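Local coordinates for aeromonas extracellular serine protease (Aeromonas sobria, PDB 3WQB), which cleaves peptide bonds after paired basic residues, one of them lysine, as a secreted, calcium-binding serine protease of the furin subfamily and probable virulence factor, at residues 30-35 and 131-136; 23-28 and 57-62; 83-88 and 326-331. The protein carries 1 engineered substitution. All coordinates share one frame; numbering follows the deposited sequence.

Contact 1: residues 30-35 and 131-136; sequences PLQDQQ and GTKGIA. With CA (calcium ion), chain C.
Gln35 grips the Lys133 backbone with both ends of its amide, passing the Thr132 side chain on the way. Its CG lies anti to the carbonyl carbon, beside the backbone N (chi1 -64°), and the chain runs on extended, crossing the Thr132 side chain at about a right angle. CG comes within 4.1 Å of Thr132 CG2. CD then sits 3.5 Å from Thr132 CB, and OE1 lies 3.2 Å from that same Thr132 CB. OE1 accepts from Lys133 N at 2.8 Å in a nearly straight bond, N-H...O 172°, with the donor tilted a little from the amide carbonyl plane. NE2 gives a hydrogen to Lys133 O, also at 2.8 Å, approaching from above that carbonyl's plane. Tyr37 OH is a further partner of NE2.

Two residues before Lys133, Gly131 O accepts from Leu31 N at 2.9 Å, while CB of Leu31 packs 3.9 Å from Thr132 CG2. Gln32 meets Lys133 obliquely, its OE1 against Lys133 CD. The amide of Gln32 is occupied elsewhere: OE1 accepts from Asn29 ND2, and NE2, like Lys133 NZ, bonds to Pro26 O.

Thr132 O is itself a ligand of calcium, 2.4 Å from the ion, in the company of Asn29, Asp87, Val126, Asn128 and Ile130. Since Asn29 directly precedes 30-35, the chain just before that segment and segment 131-136 converge on one metal from distant parts of the sequence. The paired amide bonds fix the rotation of the Gln35 amide: OE1 holds the N-H of the very peptide whose C=O binds calcium, and NE2 the next carbonyl. This is consistent with a second-shell part in shaping the calcium loop.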
ATOM      1  N   PRO A  30     -26.064  -6.489  16.257  1.00 14.55           N
ATOM      2  CA  PRO A  30     -25.676  -7.080  17.539  1.00 14.60           C
ATOM      3  C   PRO A  30     -24.181  -7.077  17.858  1.00 14.06           C
ATOM      4  O   PRO A  30     -23.811  -7.105  19.026  1.00 15.19           O
ATOM      5  CB  PRO A  30     -26.231  -8.511  17.455  1.00 14.95           C
ATOM      6  CG  PRO A  30     -27.391  -8.387  16.513  1.00 16.24           C
ATOM      7  CD  PRO A  30     -26.906  -7.404  15.470  1.00 14.82           C
ATOM      8  N   LEU A  31     -23.325  -7.011  16.838  1.00 13.51           N
ATOM      9  CA  LEU A  31     -21.884  -7.054  17.079  1.00 13.34           C
ATOM     10  C   LEU A  31     -21.206  -5.687  17.071  1.00 12.89           C
ATOM     11  O   LEU A  31     -19.985  -5.597  17.271  1.00 13.93           O
ATOM     12  CB  LEU A  31     -21.186  -7.980  16.073  1.00 13.21           C
ATOM     13  CG  LEU A  31     -21.713  -9.410  15.962  1.00 13.22           C
ATOM     14  CD1 LEU A  31     -20.966 -10.114  14.842  1.00 14.71           C
ATOM     15  CD2 LEU A  31     -21.553 -10.169  17.271  1.00 14.09           C
ATOM     16  N   GLN A  32     -21.968  -4.616  16.852  1.00 12.56           N
ATOM     17  CA  GLN A  32     -21.326  -3.307  16.662  1.00 12.72           C
ATOM     18  C   GLN A  32     -20.584  -2.792  17.888  1.00 12.74           C
ATOM     19  O   GLN A  32     -19.612  -2.051  17.757  1.00 12.84           O
ATOM     20  CB  GLN A  32     -22.299  -2.264  16.108  1.00 12.56           C
ATOM     21  CG  GLN A  32     -23.360  -1.750  17.072  1.00 12.57           C
ATOM     22  CD  GLN A  32     -24.258  -0.743  16.397  1.00 12.99           C
ATOM     23  OE1 GLN A  32     -24.948  -1.068  15.433  1.00 13.09           O
ATOM     24  NE2 GLN A  32     -24.238   0.494  16.881  1.00 13.32           N
ATOM     25  N   ASP A  33     -21.022  -3.191  19.075  1.00 13.00           N
ATOM     26  CA  ASP A  33     -20.318  -2.780  20.289  1.00 12.78           C
ATOM     27  C   ASP A  33     -18.978  -3.485  20.475  1.00 13.03           C
ATOM     28  O   ASP A  33     -18.210  -3.116  21.358  1.00 13.33           O
ATOM     29  CB  ASP A  33     -21.209  -2.913  21.533  1.00 13.83           C
ATOM     30  CG  ASP A  33     -22.330  -1.888  21.554  1.00 15.84           C
ATOM     31  OD1 ASP A  33     -22.095  -0.727  21.146  1.00 18.64           O
ATOM     32  OD2 ASP A  33     -23.448  -2.244  21.982  1.00 21.08           O
ATOM     33  N   GLN A  34     -18.701  -4.485  19.634  1.00 12.26           N
ATOM     34  CA  GLN A  34     -17.393  -5.136  19.627  1.00 12.28           C
ATOM     35  C   GLN A  34     -16.515  -4.728  18.441  1.00 11.73           C
ATOM     36  O   GLN A  34     -15.415  -5.261  18.257  1.00 11.98           O
ATOM     37  CB  GLN A  34     -17.538  -6.656  19.764  1.00 12.34           C
ATOM     38  CG  GLN A  34     -17.930  -7.071  21.180  1.00 13.27           C
ATOM     39  CD  GLN A  34     -16.772  -7.055  22.152  1.00 14.39           C
ATOM     40  OE1 GLN A  34     -15.873  -6.217  22.060  1.00 13.25           O
ATOM     41  NE2 GLN A  34     -16.774  -7.996  23.082  1.00 16.00           N
ATOM     42  N   GLN A  35     -17.007  -3.774  17.651  1.00 11.49           N
ATOM     43  CA  GLN A  35     -16.210  -3.142  16.591  1.00 10.77           C
ATOM     44  C   GLN A  35     -15.521  -1.911  17.199  1.00 10.68           C
ATOM     45  O   GLN A  35     -16.004  -0.783  17.081  1.00 11.78           O
ATOM     46  CB  GLN A  35     -17.099  -2.740  15.417  1.00 10.71           C
ATOM     47  CG  GLN A  35     -17.762  -3.908  14.699  1.00 10.66           C
ATOM     48  CD  GLN A  35     -18.737  -3.430  13.645  1.00 11.34           C
ATOM     49  OE1 GLN A  35     -19.950  -3.440  13.859  1.00 12.01           O
ATOM     50  NE2 GLN A  35     -18.211  -2.980  12.511  1.00 12.43           N
ATOM     51  N   GLY A 131     -25.394  -9.003  12.581  1.00 12.71           N
ATOM     52  CA  GLY A 131     -23.972  -8.804  12.341  1.00 12.42           C
ATOM     53  C   GLY A 131     -23.408  -7.486  12.812  1.00 12.34           C
ATOM     54  O   GLY A 131     -23.678  -7.040  13.930  1.00 12.68           O
ATOM     55  N   THR A 132     -22.629  -6.874  11.928  1.00 11.99           N
ATOM     56  CA  THR A 132     -21.857  -5.674  12.235  1.00 11.38           C
ATOM     57  C   THR A 132     -22.450  -4.453  11.534  1.00 11.31           C
ATOM     58  O   THR A 132     -23.421  -4.553  10.768  1.00 11.73           O
ATOM     59  CB  THR A 132     -20.405  -5.844  11.758  1.00 11.28           C
ATOM     60  OG1 THR A 132     -20.409  -6.226  10.377  1.00 12.61           O
ATOM     61  CG2 THR A 132     -19.660  -6.899  12.598  1.00 11.74           C
ATOM     62  N   LYS A 133     -21.851  -3.295  11.806  1.00 11.29           N
ATOM     63  CA  LYS A 133     -22.205  -2.056  11.127  1.00 11.26           C
ATOM     64  C   LYS A 133     -20.979  -1.570  10.367  1.00 11.12           C
ATOM     65  O   LYS A 133     -19.913  -1.403  10.949  1.00 11.67           O
ATOM     66  CB  LYS A 133     -22.648  -0.997  12.142  1.00 11.55           C
ATOM     67  CG  LYS A 133     -23.289   0.247  11.518  1.00 11.58           C
ATOM     68  CD  LYS A 133     -23.552   1.323  12.575  1.00 12.98           C
ATOM     69  CE  LYS A 133     -24.382   2.465  12.012  1.00 12.38           C
ATOM     70  NZ  LYS A 133     -24.499   3.617  12.972  1.00 12.39           N
ATOM     71  N   GLY A 134     -21.125  -1.337   9.069  1.00 10.53           N
ATOM     72  CA  GLY A 134     -20.017  -0.773   8.303  1.00 10.70           C
ATOM     73  C   GLY A 134     -19.639   0.625   8.767  1.00 10.57           C
ATOM     74  O   GLY A 134     -20.447   1.339   9.382  1.00 11.46           O
ATOM     75  N   ILE A 135     -18.404   1.021   8.476  1.00 10.31           N
ATOM     76  CA  ILE A 135     -17.992   2.405   8.674  1.00 10.23           C
ATOM     77  C   ILE A 135     -18.887   3.336   7.849  1.00 10.33           C
ATOM     78  O   ILE A 135     -19.308   4.395   8.327  1.00 10.58           O
ATOM     79  CB  ILE A 135     -16.535   2.569   8.245  1.00  9.40           C
ATOM     80  CG1 ILE A 135     -15.614   1.879   9.239  1.00  9.04           C
ATOM     81  CG2 ILE A 135     -16.136   4.038   8.110  1.00 10.54           C
ATOM     82  CD1 ILE A 135     -14.217   1.648   8.674  1.00 10.49           C
ATOM     83  N   ALA A 136     -19.171   2.914   6.615  1.00 10.45           N
ATOM     84  CA  ALA A 136     -19.966   3.665   5.652  1.00 10.81           C
ATOM     85  C   ALA A 136     -21.060   2.708   5.162  1.00 10.90           C
ATOM     86  O   ALA A 136     -21.013   2.212   4.024  1.00 10.99           O
ATOM     87  CB  ALA A 136     -19.087   4.143   4.504  1.00 11.30           C
TER
HETATM   88 CA    CA C 901     -25.459  -5.445  10.010  1.00 12.10          CA

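Contact 2: residues 23-28 and 57-62; sequences RCLPGA and LNLWWA
Arg23 lies across one face of the Trp60 indole, the two side chains at about a right angle. The contact is made by the aliphatic part of the arginine: CG stands 3.7 Å from the centroid of the five-membered ring and 22° off its normal, a CH-pi contact over the face, with Trp60 CD1 its nearest ring atom. Arg23 CA sits over the centre of the indole, and on the opposite face Trp61 CB packs toward the rim. Extension of Arg23 from CG to NE, begun with CG anti to the backbone N (chi1 180°), carries the guanidinium past the pyrrole side. There its plane stands 85° from that of the indole.

A water lies in the plane of both groups, at their edges. It accepts from Arg23 NE at 2.7 Å and donates to Asn58 OD1 at 2.7 Å, bridging the segments beside the ring. The far end of the guanidinium is held by Asp56, in a salt bridge through NH2, and by Asn40 O. Trp60 NE1 donates to Gly17 O.

Further along the segment, Leu25 meets the start of helix 60-64. Its CD2 lies 3.9 Å from Leu59 CD1, the two leucines crossing at a slant, and 4.1 Å from Trp60 CB. Leu59, the N-cap residue, and Trp60 also touch Val419 and Asn420 of helix 419-426. Cys24, between Arg23 and Leu25, is disulfide-bonded to Cys4.

Direct contact is thus mostly apolar, while polar bonds are made round its margin. Cys24 O, 3.6 Å from Trp60 CB, is an exception: it is buried here without a partner in the model. The arginine spends its methylenes on the indole and its charge on Asp56, joining the N-terminal segment to the first turn of the helix.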
ATOM      1  N   ARG A  23     -20.596  10.726  22.848  1.00 14.93           N
ATOM      2  CA  ARG A  23     -19.991   9.690  22.023  1.00 15.42           C
ATOM      3  C   ARG A  23     -20.729   8.352  22.136  1.00 15.48           C
ATOM      4  O   ARG A  23     -20.597   7.632  23.126  1.00 16.37           O
ATOM      5  CB  ARG A  23     -18.510   9.585  22.401  1.00 15.71           C
ATOM      6  CG  ARG A  23     -17.685   8.573  21.673  1.00 15.90           C
ATOM      7  CD  ARG A  23     -16.239   8.932  21.873  1.00 15.68           C
ATOM      8  NE  ARG A  23     -15.327   7.849  21.520  1.00 15.33           N
ATOM      9  CZ  ARG A  23     -14.948   6.879  22.350  1.00 14.51           C
ATOM     10  NH1 ARG A  23     -15.411   6.818  23.596  1.00 16.02           N
ATOM     11  NH2 ARG A  23     -14.098   5.953  21.932  1.00 15.65           N
ATOM     12  N   CYS A  24     -21.505   8.039  21.099  1.00 15.23           N
ATOM     13  CA  CYS A  24     -22.240   6.772  20.975  1.00 15.44           C
ATOM     14  C   CYS A  24     -22.573   6.524  19.511  1.00 14.89           C
ATOM     15  O   CYS A  24     -22.556   7.458  18.697  1.00 14.38           O
ATOM     16  CB  CYS A  24     -23.529   6.760  21.819  1.00 15.90           C
ATOM     17  SG  CYS A  24     -24.794   8.000  21.353  1.00 19.12           S
ATOM     18  N   LEU A  25     -22.889   5.269  19.189  1.00 14.86           N
ATOM     19  CA  LEU A  25     -23.287   4.878  17.843  1.00 15.07           C
ATOM     20  C   LEU A  25     -24.741   4.439  17.785  1.00 14.84           C
ATOM     21  O   LEU A  25     -25.142   3.559  18.556  1.00 15.73           O
ATOM     22  CB  LEU A  25     -22.450   3.697  17.359  1.00 15.17           C
ATOM     23  CG  LEU A  25     -20.929   3.811  17.320  1.00 14.10           C
ATOM     24  CD1 LEU A  25     -20.297   2.447  17.058  1.00 15.51           C
ATOM     25  CD2 LEU A  25     -20.513   4.854  16.265  1.00 15.74           C
ATOM     26  N   PRO A  26     -25.529   5.021  16.863  1.00 14.83           N
ATOM     27  CA  PRO A  26     -26.842   4.440  16.596  1.00 14.80           C
ATOM     28  C   PRO A  26     -26.716   3.043  15.979  1.00 15.08           C
ATOM     29  O   PRO A  26     -25.660   2.679  15.419  1.00 14.99           O
ATOM     30  CB  PRO A  26     -27.457   5.406  15.570  1.00 15.01           C
ATOM     31  CG  PRO A  26     -26.693   6.686  15.726  1.00 14.89           C
ATOM     32  CD  PRO A  26     -25.294   6.236  16.057  1.00 15.04           C
ATOM     33  N   GLY A  27     -27.776   2.253  16.098  1.00 15.06           N
ATOM     34  CA  GLY A  27     -27.862   0.996  15.371  1.00 15.45           C
ATOM     35  C   GLY A  27     -28.194  -0.197  16.234  1.00 15.59           C
ATOM     36  O   GLY A  27     -27.954  -0.205  17.446  1.00 16.08           O
ATOM     37  N   ALA A  28     -28.712  -1.225  15.571  1.00 15.65           N
ATOM     38  CA  ALA A  28     -29.183  -2.442  16.217  1.00 15.77           C
ATOM     39  C   ALA A  28     -28.425  -3.662  15.718  1.00 15.61           C
ATOM     40  O   ALA A  28     -28.917  -4.780  15.802  1.00 15.95           O
ATOM     41  CB  ALA A  28     -30.688  -2.612  15.992  1.00 16.46           C
ATOM     42  N   LEU A  57     -11.751   5.408  14.788  1.00 10.44           N
ATOM     43  CA  LEU A  57     -11.831   6.342  13.665  1.00 10.71           C
ATOM     44  C   LEU A  57     -12.540   7.657  13.995  1.00 10.39           C
ATOM     45  O   LEU A  57     -12.709   8.515  13.116  1.00 10.52           O
ATOM     46  CB  LEU A  57     -12.479   5.671  12.458  1.00 11.09           C
ATOM     47  CG  LEU A  57     -11.729   4.443  11.950  1.00 10.60           C
ATOM     48  CD1 LEU A  57     -12.600   3.669  10.972  1.00 11.78           C
ATOM     49  CD2 LEU A  57     -10.389   4.817  11.310  1.00 11.58           C
ATOM     50  N   ASN A  58     -12.963   7.806  15.255  1.00 10.76           N
ATOM     51  CA  ASN A  58     -13.733   8.964  15.738  1.00 10.73           C
ATOM     52  C   ASN A  58     -14.789   9.394  14.739  1.00 10.75           C
ATOM     53  O   ASN A  58     -14.773  10.514  14.220  1.00 11.30           O
ATOM     54  CB  ASN A  58     -12.847  10.147  16.176  1.00 11.15           C
ATOM     55  CG  ASN A  58     -13.575  11.079  17.142  1.00 11.31           C
ATOM     56  OD1 ASN A  58     -14.306  10.629  18.024  1.00 11.93           O
ATOM     57  ND2 ASN A  58     -13.391  12.374  16.965  1.00 11.91           N
ATOM     58  N   LEU A  59     -15.707   8.471  14.459  1.00 10.26           N
ATOM     59  CA  LEU A  59     -16.726   8.674  13.430  1.00 10.24           C
ATOM     60  C   LEU A  59     -18.132   8.737  14.017  1.00 10.17           C
ATOM     61  O   LEU A  59     -19.113   8.815  13.272  1.00 10.79           O
ATOM     62  CB  LEU A  59     -16.653   7.575  12.361  1.00 10.46           C
ATOM     63  CG  LEU A  59     -16.677   6.112  12.813  1.00 10.30           C
ATOM     64  CD1 LEU A  59     -17.977   5.719  13.494  1.00 11.76           C
ATOM     65  CD2 LEU A  59     -16.413   5.218  11.612  1.00 10.39           C
ATOM     66  N   TRP A  60     -18.235   8.739  15.346  1.00 10.47           N
ATOM     67  CA  TRP A  60     -19.552   8.680  15.990  1.00 10.86           C
ATOM     68  C   TRP A  60     -20.492   9.833  15.594  1.00 10.85           C
ATOM     69  O   TRP A  60     -21.698   9.639  15.489  1.00 11.35           O
ATOM     70  CB  TRP A  60     -19.400   8.572  17.505  1.00 10.86           C
ATOM     71  CG  TRP A  60     -18.745   9.750  18.159  1.00 11.35           C
ATOM     72  CD1 TRP A  60     -17.426   9.882  18.484  1.00 11.04           C
ATOM     73  CD2 TRP A  60     -19.390  10.959  18.584  1.00 11.78           C
ATOM     74  NE1 TRP A  60     -17.206  11.103  19.082  1.00 11.50           N
ATOM     75  CE2 TRP A  60     -18.394  11.783  19.152  1.00 11.87           C
ATOM     76  CE3 TRP A  60     -20.712  11.430  18.527  1.00 12.12           C
ATOM     77  CZ2 TRP A  60     -18.680  13.047  19.676  1.00 12.71           C
ATOM     78  CZ3 TRP A  60     -20.993  12.695  19.042  1.00 13.12           C
ATOM     79  CH2 TRP A  60     -19.981  13.487  19.603  1.00 13.25           C
ATOM     80  N   TRP A  61     -19.941  11.025  15.377  1.00 10.94           N
ATOM     81  CA  TRP A  61     -20.752  12.182  15.033  1.00 11.49           C
ATOM     82  C   TRP A  61     -21.242  12.084  13.599  1.00 11.71           C
ATOM     83  O   TRP A  61     -22.366  12.475  13.308  1.00 12.34           O
ATOM     84  CB  TRP A  61     -19.986  13.475  15.310  1.00 12.12           C
ATOM     85  CG  TRP A  61     -20.743  14.750  15.064  1.00 12.80           C
ATOM     86  CD1 TRP A  61     -21.443  15.489  15.982  1.00 13.60           C
ATOM     87  CD2 TRP A  61     -20.833  15.462  13.823  1.00 13.82           C
ATOM     88  NE1 TRP A  61     -21.970  16.611  15.379  1.00 14.42           N
ATOM     89  CE2 TRP A  61     -21.606  16.622  14.059  1.00 15.13           C
ATOM     90  CE3 TRP A  61     -20.338  15.229  12.530  1.00 13.78           C
ATOM     91  CZ2 TRP A  61     -21.907  17.542  13.046  1.00 15.60           C
ATOM     92  CZ3 TRP A  61     -20.628  16.148  11.525  1.00 14.21           C
ATOM     93  CH2 TRP A  61     -21.400  17.294  11.792  1.00 15.33           C
ATOM     94  N   ALA A  62     -20.419  11.543  12.699  1.00 11.65           N
ATOM     95  CA  ALA A  62     -20.914  11.209  11.366  1.00 11.99           C
ATOM     96  C   ALA A  62     -22.125  10.272  11.458  1.00 11.86           C
ATOM     97  O   ALA A  62     -23.176  10.537  10.874  1.00 12.47           O
ATOM     98  CB  ALA A  62     -19.820  10.601  10.513  1.00 12.15           C
TER
HETATM   99  O   HOH W   1     -14.354   8.084  18.959  1.00 12.43           O

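Contact 3: residues 83-88 and 326-331; sequences IAHPDL and CDYNGV. With CA (calcium ion), chain C; CA (calcium ion), chain E.
His85 NE2 donates to Asp327 O at 2.8 Å, the N-H...O angle 162°. The oxygen lies in the imidazole plane and the donor lies on a lone pair of the carbonyl, so both partners are well directed. The same edge of the imidazole is turned toward the face of Tyr328 in an offset edge-to-face pair, planes at 72° and centroids 5.4 Å apart; His85 CE1 comes 3.7 Å from Tyr328 CE1. Pro86 CG adds a contact with Asp327 OD2 at 3.7 Å, though the strongest polar partner of the Asp327 side chain is Gly300. Asp87 CB lies in the plane of the phenol ring at its edge, 3.4 Å from Tyr328 OH. The Asp87 carboxylate stands almost perpendicular to that ring.

Behind this first shell, ND1 of His85 accepts from Asp87 N in the ring plane, 2.9 Å away, with CG anti to the backbone N (chi1 -164°). Both ring nitrogens are therefore engaged, which fixes the rotation of the imidazole and is consistent with a neutral ring protonated on NE2. Asp87 is held in turn by calcium: OD1 and OD2 bind, as a bidentate pair, the ion that Thr132 O also binds. A different calcium binds Cys326 O, in the residue just before Asp327, at 2.4 Å, with Asp297, Leu298, Gly300, Met303 and Asn306 as its remaining protein ligands. Cys326 is further tied to Cys301 by a disulfide.

Thus the contact lies between two calcium sites, with His85 bridging the loop of one to the loop of the other. The loop 83-88 follows strand 73-77 of the parallel sheet of the subtilisin domain and precedes helix 115-124. Tyr328 belongs to strand 328-329, which pairs antiparallel with strand 293-296; Thr296 of that strand packs against His85, Leu88 and Tyr328.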
ATOM      1  N   ILE A  83     -20.920 -11.999  -2.333  1.00 12.04           N
ATOM      2  CA  ILE A  83     -21.943 -10.991  -2.620  1.00 12.72           C
ATOM      3  C   ILE A  83     -23.338 -11.318  -2.085  1.00 12.88           C
ATOM      4  O   ILE A  83     -24.171 -10.419  -1.966  1.00 13.74           O
ATOM      5  CB  ILE A  83     -22.016 -10.638  -4.130  1.00 12.70           C
ATOM      6  CG1 ILE A  83     -22.249 -11.891  -4.987  1.00 13.52           C
ATOM      7  CG2 ILE A  83     -20.771  -9.861  -4.556  1.00 13.70           C
ATOM      8  CD1 ILE A  83     -22.783 -11.587  -6.374  1.00 15.15           C
ATOM      9  N   ALA A  84     -23.590 -12.584  -1.759  1.00 12.60           N
ATOM     10  CA  ALA A  84     -24.869 -12.972  -1.172  1.00 12.54           C
ATOM     11  C   ALA A  84     -24.877 -12.993   0.368  1.00 12.73           C
ATOM     12  O   ALA A  84     -25.887 -13.351   0.974  1.00 13.41           O
ATOM     13  CB  ALA A  84     -25.327 -14.312  -1.732  1.00 13.11           C
ATOM     14  N   HIS A  85     -23.768 -12.599   1.002  1.00 12.55           N
ATOM     15  CA  HIS A  85     -23.725 -12.478   2.458  1.00 12.45           C
ATOM     16  C   HIS A  85     -24.899 -11.643   2.948  1.00 12.46           C
ATOM     17  O   HIS A  85     -25.165 -10.573   2.390  1.00 11.88           O
ATOM     18  CB  HIS A  85     -22.433 -11.794   2.898  1.00 12.31           C
ATOM     19  CG  HIS A  85     -22.132 -11.958   4.356  1.00 11.59           C
ATOM     20  ND1 HIS A  85     -22.858 -11.334   5.349  1.00 11.10           N
ATOM     21  CD2 HIS A  85     -21.210 -12.719   4.989  1.00 11.83           C
ATOM     22  CE1 HIS A  85     -22.376 -11.681   6.528  1.00 11.83           C
ATOM     23  NE2 HIS A  85     -21.369 -12.514   6.336  1.00 12.07           N
ATOM     24  N   PRO A  86     -25.605 -12.114   3.990  1.00 12.92           N
ATOM     25  CA  PRO A  86     -26.803 -11.391   4.431  1.00 13.12           C
ATOM     26  C   PRO A  86     -26.524  -9.977   4.943  1.00 12.92           C
ATOM     27  O   PRO A  86     -27.421  -9.117   4.911  1.00 13.60           O
ATOM     28  CB  PRO A  86     -27.368 -12.273   5.559  1.00 13.65           C
ATOM     29  CG  PRO A  86     -26.263 -13.180   5.956  1.00 14.63           C
ATOM     30  CD  PRO A  86     -25.411 -13.373   4.732  1.00 12.79           C
ATOM     31  N   ASP A  87     -25.286  -9.723   5.365  1.00 12.50           N
ATOM     32  CA  ASP A  87     -24.922  -8.402   5.871  1.00 12.32           C
ATOM     33  C   ASP A  87     -24.136  -7.579   4.855  1.00 12.30           C
ATOM     34  O   ASP A  87     -23.600  -6.531   5.205  1.00 12.58           O
ATOM     35  CB  ASP A  87     -24.175  -8.509   7.213  1.00 12.34           C
ATOM     36  CG  ASP A  87     -24.583  -7.415   8.197  1.00 12.31           C
ATOM     37  OD1 ASP A  87     -25.660  -6.792   8.010  1.00 12.77           O
ATOM     38  OD2 ASP A  87     -23.841  -7.185   9.180  1.00 12.42           O
ATOM     39  N   LEU A  88     -24.091  -8.047   3.603  1.00 12.35           N
ATOM     40  CA  LEU A  88     -23.457  -7.302   2.502  1.00 12.01           C
ATOM     41  C   LEU A  88     -24.347  -7.096   1.280  1.00 12.02           C
ATOM     42  O   LEU A  88     -24.223  -6.086   0.586  1.00 12.13           O
ATOM     43  CB  LEU A  88     -22.154  -7.972   2.044  1.00 12.11           C
ATOM     44  CG  LEU A  88     -21.035  -8.062   3.084  1.00 11.50           C
ATOM     45  CD1 LEU A  88     -19.913  -8.955   2.581  1.00 13.27           C
ATOM     46  CD2 LEU A  88     -20.496  -6.676   3.446  1.00 13.15           C
ATOM     47  N   CYS A 326     -21.838 -18.732  11.647  1.00 15.48           N
ATOM     48  CA  CYS A 326     -20.432 -18.343  11.434  1.00 14.64           C
ATOM     49  C   CYS A 326     -20.278 -17.331  10.292  1.00 13.75           C
ATOM     50  O   CYS A 326     -19.392 -17.481   9.436  1.00 13.41           O
ATOM     51  CB  CYS A 326     -19.560 -19.574  11.159  1.00 14.94           C
ATOM     52  SG  CYS A 326     -19.601 -20.840  12.446  1.00 16.76           S
ATOM     53  N   ASP A 327     -21.146 -16.320  10.278  1.00 12.89           N
ATOM     54  CA  ASP A 327     -21.153 -15.322   9.215  1.00 12.56           C
ATOM     55  C   ASP A 327     -20.212 -14.151   9.494  1.00 11.99           C
ATOM     56  O   ASP A 327     -20.060 -13.279   8.637  1.00 11.35           O
ATOM     57  CB  ASP A 327     -22.568 -14.767   8.987  1.00 13.35           C
ATOM     58  CG  ASP A 327     -23.508 -15.758   8.318  1.00 14.77           C
ATOM     59  OD1 ASP A 327     -23.054 -16.723   7.662  1.00 15.45           O
ATOM     60  OD2 ASP A 327     -24.732 -15.536   8.435  1.00 19.30           O
ATOM     61  N   TYR A 328     -19.614 -14.121  10.689  1.00 11.46           N
ATOM     62  CA  TYR A 328     -18.739 -13.016  11.129  1.00 11.31           C
ATOM     63  C   TYR A 328     -17.449 -13.580  11.694  1.00 10.96           C
ATOM     64  O   TYR A 328     -17.394 -14.738  12.099  1.00 12.36           O
ATOM     65  CB  TYR A 328     -19.478 -12.109  12.147  1.00 11.65           C
ATOM     66  CG  TYR A 328     -20.795 -11.732  11.546  1.00 11.27           C
ATOM     67  CD1 TYR A 328     -20.876 -10.713  10.606  1.00 12.11           C
ATOM     68  CD2 TYR A 328     -21.945 -12.491  11.799  1.00 11.94           C
ATOM     69  CE1 TYR A 328     -22.064 -10.409   9.969  1.00 13.07           C
ATOM     70  CE2 TYR A 328     -23.146 -12.203  11.165  1.00 12.82           C
ATOM     71  CZ  TYR A 328     -23.197 -11.162  10.243  1.00 13.23           C
ATOM     72  OH  TYR A 328     -24.364 -10.864   9.593  1.00 15.09           O
ATOM     73  N   ASN A 329     -16.387 -12.786  11.668  1.00 10.41           N
ATOM     74  CA  ASN A 329     -15.132 -13.219  12.285  1.00  9.89           C
ATOM     75  C   ASN A 329     -14.548 -12.072  13.113  1.00 10.35           C
ATOM     76  O   ASN A 329     -14.964 -10.926  12.950  1.00 11.40           O
ATOM     77  CB  ASN A 329     -14.131 -13.770  11.241  1.00 10.58           C
ATOM     78  CG  ASN A 329     -13.481 -12.678  10.378  1.00 11.32           C
ATOM     79  OD1 ASN A 329     -12.684 -11.873  10.870  1.00 12.51           O
ATOM     80  ND2 ASN A 329     -13.774 -12.695   9.073  1.00 12.32           N
ATOM     81  N   GLY A 330     -13.618 -12.394  14.006  1.00 10.49           N
ATOM     82  CA  GLY A 330     -12.987 -11.388  14.862  1.00 10.93           C
ATOM     83  C   GLY A 330     -11.486 -11.314  14.680  1.00 10.76           C
ATOM     84  O   GLY A 330     -10.774 -10.757  15.527  1.00 11.41           O
ATOM     85  N   VAL A 331     -10.988 -11.891  13.590  1.00 10.69           N
ATOM     86  CA  VAL A 331      -9.543 -12.020  13.385  1.00 11.30           C
ATOM     87  C   VAL A 331      -9.008 -11.237  12.188  1.00 10.99           C
ATOM     88  O   VAL A 331      -7.802 -11.230  11.947  1.00 11.82           O
ATOM     89  CB  VAL A 331      -9.106 -13.501  13.273  1.00 11.32           C
ATOM     90  CG1 VAL A 331      -9.431 -14.256  14.555  1.00 12.82           C
ATOM     91  CG2 VAL A 331      -9.739 -14.164  12.048  1.00 12.23           C
TER
HETATM   92 CA    CA C 901     -25.459  -5.445  10.010  1.00 12.10          CA
HETATM   93 CA    CA E 903     -17.751 -18.496   8.067  1.00 15.66          CA

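From the N terminus, contact 2 closes first, when 57-62, at the start of helix 60-64, returns to 23-28. Its loop holds 30-35, whose partner 131-136 comes only after helix 115-124, so contacts 1 and 2 cross; they also touch, through Pro26 O with Gln32 and Lys133. Contact 3 opens at 83-88, within the loop closed by contact 1, and ends at 326-331, so these two cross as well, sharing one calcium and meeting where Gly131 packs on Tyr328. Contacts 2 and 3 lie in series, about 9 Å apart at their nearest atoms. Together they join the N-terminal extension, the calcium loops and strand 328-329.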